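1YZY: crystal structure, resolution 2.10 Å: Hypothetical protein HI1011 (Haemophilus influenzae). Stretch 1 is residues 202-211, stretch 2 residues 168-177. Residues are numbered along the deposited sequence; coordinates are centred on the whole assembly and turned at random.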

# COMPACT_ATOMS: atom_id res chain seq x y z
N SER A 202 -14.45 6.99 -16.54
CA SER A 202 -13.97 7.99 -17.48
C SER A 202 -13.93 9.38 -16.85
O SER A 202 -13.20 10.26 -17.32
CB SER A 202 -14.80 8.00 -18.77
OG SER A 202 -16.13 8.43 -18.56
N GLN A 203 -14.72 9.59 -15.80
CA GLN A 203 -14.74 10.87 -15.10
C GLN A 203 -13.40 11.15 -14.41
O GLN A 203 -13.04 12.31 -14.20
CB GLN A 203 -15.87 10.94 -14.08
CG GLN A 203 -17.20 11.44 -14.61
CD GLN A 203 -18.10 10.32 -15.08
OE1 GLN A 203 -18.19 10.04 -16.28
NE2 GLN A 203 -18.82 9.71 -14.15
N LEU A 204 -12.70 10.09 -13.99
CA LEU A 204 -11.39 10.23 -13.33
C LEU A 204 -10.33 10.50 -14.37
O LEU A 204 -9.32 11.17 -14.10
CB LEU A 204 -11.04 8.96 -12.53
CG LEU A 204 -11.97 8.67 -11.35
CD1 LEU A 204 -11.72 7.28 -10.83
CD2 LEU A 204 -11.77 9.74 -10.25
N GLU A 205 -10.57 9.98 -15.57
CA GLU A 205 -9.69 10.16 -16.71
C GLU A 205 -9.73 11.64 -17.14
O GLU A 205 -8.72 12.22 -17.55
CB GLU A 205 -10.17 9.24 -17.83
CG GLU A 205 -9.27 9.12 -19.05
CD GLU A 205 -9.68 7.97 -19.96
OE1 GLU A 205 -8.89 7.61 -20.86
OE2 GLU A 205 -10.79 7.41 -19.77
N VAL A 206 -10.92 12.24 -17.07
CA VAL A 206 -11.13 13.65 -17.41
C VAL A 206 -10.45 14.52 -16.36
O VAL A 206 -9.72 15.46 -16.69
CB VAL A 206 -12.65 13.99 -17.46
CG1 VAL A 206 -12.86 15.50 -17.55
CG2 VAL A 206 -13.31 13.30 -18.65
N LEU A 207 -10.73 14.23 -15.09
CA LEU A 207 -10.14 14.97 -13.96
C LEU A 207 -8.62 14.89 -14.02
O LEU A 207 -7.94 15.90 -13.87
CB LEU A 207 -10.65 14.42 -12.62
CG LEU A 207 -10.19 15.18 -11.37
CD1 LEU A 207 -10.51 16.66 -11.51
CD2 LEU A 207 -10.85 14.62 -10.13
N ALA A 208 -8.10 13.69 -14.24
CA ALA A 208 -6.66 13.46 -14.33
C ALA A 208 -6.02 14.45 -15.30
O ALA A 208 -4.94 14.99 -15.03
CB ALA A 208 -6.38 12.04 -14.79
N GLU A 209 -6.68 14.66 -16.43
CA GLU A 209 -6.22 15.58 -17.45
C GLU A 209 -6.37 17.03 -16.99
O GLU A 209 -5.52 17.87 -17.26
CB GLU A 209 -7.02 15.35 -18.74
CG GLU A 209 -6.17 15.28 -20.00
CD GLU A 209 -6.20 16.57 -20.79
OE1 GLU A 209 -7.22 16.83 -21.47
OE2 GLU A 209 -5.20 17.32 -20.74
N ALA A 210 -7.47 17.31 -16.29
CA ALA A 210 -7.75 18.65 -15.79
C ALA A 210 -6.74 19.11 -14.71
O ALA A 210 -6.32 20.27 -14.70
CB ALA A 210 -9.18 18.71 -15.25
N VAL A 211 -6.36 18.19 -13.82
CA VAL A 211 -5.41 18.49 -12.75
C VAL A 211 -3.94 18.25 -13.13
O VAL A 211 -3.08 18.12 -12.26
CB VAL A 211 -5.73 17.68 -11.47
CG1 VAL A 211 -7.10 18.06 -10.93
CG2 VAL A 211 -5.66 16.20 -11.75
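Stretch 2 (168-177) AYADVIKGAS

Stretch 2 packs on one side of the helix of stretch 1 through small apolar side chains, the side chain of Gln203 and the backbone of the turn, with no hydrogen bond between the two.

Stretch 1 is helical from Ser202 to Ala210, and Val211 is the first residue to leave helical angles. Its backbone hydrogen bonds follow the i to i-4 pattern, for example Ala210 N to Val206 O at 2.9 Å; the one from Glu209 N to Glu205 O, at 3.4 Å, is weak. Stretch 2 is less regular. Ala168 caps a short helix that begins at Tyr169. A type I turn then runs from Val172 to Gly175, with Gly175 N hydrogen-bonded to Val172 O at 2.9 Å. Gly175 has phi 117° and psi 172°. At these angles a CB would be jammed against the carbonyl oxygen of Lys174, which by itself calls for glycine. Gly175 is also the N-cap of the next helix, which starts at Ala176 and continues beyond the stretch.

The contacts follow the same order along both stretches, but the stretches diverge widely in overall direction. Gln203 CA lies 6.3 Å from Val172 CA, and Ala210 CA lies 4.7 Å from Ala176 CA. The approach is therefore tighter at the Ala210 end, where both residues are alanines. Between these points stretch 2 advances four residues and stretch 1 seven.

Val206 lies at the middle of the contact. Its CG1 is 4.0 Å from Val172 CG1, an apolar contact, and 3.6 Å from Val172 O. The same methyl is 3.5 Å from Gly175 C and 3.5 Å from Ala176 N. It thus rests against the backbone of the turn as well as a side chain.

Gln203 covers the earlier part of stretch 2. Its CB points sideways, but the end of the side chain comes nearer. Its CG packs 3.7 Å from Val172 CG1. Beyond that, the end of the side chain reaches the edge of the Tyr169 ring and the neighbourhood of Ile173.

About one helical turn after Val206, Glu209 and Ala210 meet Ala176. The CB of Ala176 points toward stretch 1 and lies 4.4 Å from Ala210 CB, while Ala210 CB is 3.9 Å from Ala176 O. Glu209 OE1 approaches Ala176 CB at 3.4 Å, a contact without a hydrogen bond.

Leu204 and Leu207 point away from stretch 2, as do Lys174 and Ser177 from stretch 1. The contact buries 382 Å², summed over both sides.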

# COMPACT_ATOMS: atom_id res chain seq x y z
N ALA A 168 -20.06 19.27 -10.67
CA ALA A 168 -20.98 18.19 -10.91
C ALA A 168 -20.76 17.33 -12.15
O ALA A 168 -20.08 17.72 -13.09
CB ALA A 168 -22.38 18.78 -10.91
N TYR A 169 -21.34 16.13 -12.09
CA TYR A 169 -21.28 15.14 -13.16
C TYR A 169 -21.53 15.77 -14.53
O TYR A 169 -20.73 15.61 -15.46
CB TYR A 169 -22.34 14.07 -12.88
CG TYR A 169 -22.63 13.13 -14.04
CD1 TYR A 169 -21.77 12.06 -14.33
CD2 TYR A 169 -23.76 13.31 -14.84
CE1 TYR A 169 -22.03 11.20 -15.40
CE2 TYR A 169 -24.03 12.45 -15.91
CZ TYR A 169 -23.17 11.40 -16.18
OH TYR A 169 -23.44 10.53 -17.21
N ALA A 170 -22.65 16.48 -14.64
CA ALA A 170 -23.06 17.14 -15.87
C ALA A 170 -21.94 17.95 -16.51
O ALA A 170 -21.89 18.09 -17.73
CB ALA A 170 -24.26 18.02 -15.60
N ASP A 171 -21.06 18.51 -15.68
CA ASP A 171 -19.93 19.30 -16.18
C ASP A 171 -18.69 18.47 -16.45
O ASP A 171 -17.88 18.83 -17.30
CB ASP A 171 -19.57 20.40 -15.19
CG ASP A 171 -20.61 21.49 -15.13
OD1 ASP A 171 -20.65 22.31 -16.07
OD2 ASP A 171 -21.36 21.54 -14.14
N VAL A 172 -18.49 17.40 -15.69
CA VAL A 172 -17.31 16.57 -15.90
C VAL A 172 -17.43 15.88 -17.26
O VAL A 172 -16.46 15.82 -18.03
CB VAL A 172 -17.11 15.50 -14.77
CG1 VAL A 172 -15.75 14.84 -14.91
CG2 VAL A 172 -17.22 16.14 -13.40
N ILE A 173 -18.62 15.39 -17.58
CA ILE A 173 -18.82 14.70 -18.85
C ILE A 173 -18.59 15.57 -20.08
O ILE A 173 -18.59 15.07 -21.20
CB ILE A 173 -20.19 14.01 -18.93
CG1 ILE A 173 -21.32 15.04 -18.84
CG2 ILE A 173 -20.29 12.97 -17.84
CD1 ILE A 173 -22.69 14.42 -18.93
N LYS A 174 -18.36 16.87 -19.87
CA LYS A 174 -18.10 17.79 -20.97
C LYS A 174 -16.62 17.93 -21.27
O LYS A 174 -16.23 18.57 -22.25
CB LYS A 174 -18.72 19.16 -20.70
CG LYS A 174 -20.24 19.12 -20.59
CD LYS A 174 -20.82 20.51 -20.49
CE LYS A 174 -22.34 20.47 -20.46
NZ LYS A 174 -22.94 21.83 -20.52
N GLY A 175 -15.77 17.36 -20.42
CA GLY A 175 -14.34 17.43 -20.68
C GLY A 175 -13.44 18.16 -19.70
O GLY A 175 -13.90 18.81 -18.77
N ALA A 176 -12.14 18.03 -19.93
CA ALA A 176 -11.11 18.64 -19.11
C ALA A 176 -11.19 20.15 -19.09
O ALA A 176 -11.10 20.75 -18.02
CB ALA A 176 -9.73 18.20 -19.58
N SER A 177 -11.33 20.76 -20.27
CA SER A 177 -11.43 22.21 -20.38
C SER A 177 -12.62 22.79 -19.61
O SER A 177 -12.51 23.84 -18.99
CB SER A 177 -11.53 22.63 -21.85
OG SER A 177 -10.31 22.38 -22.52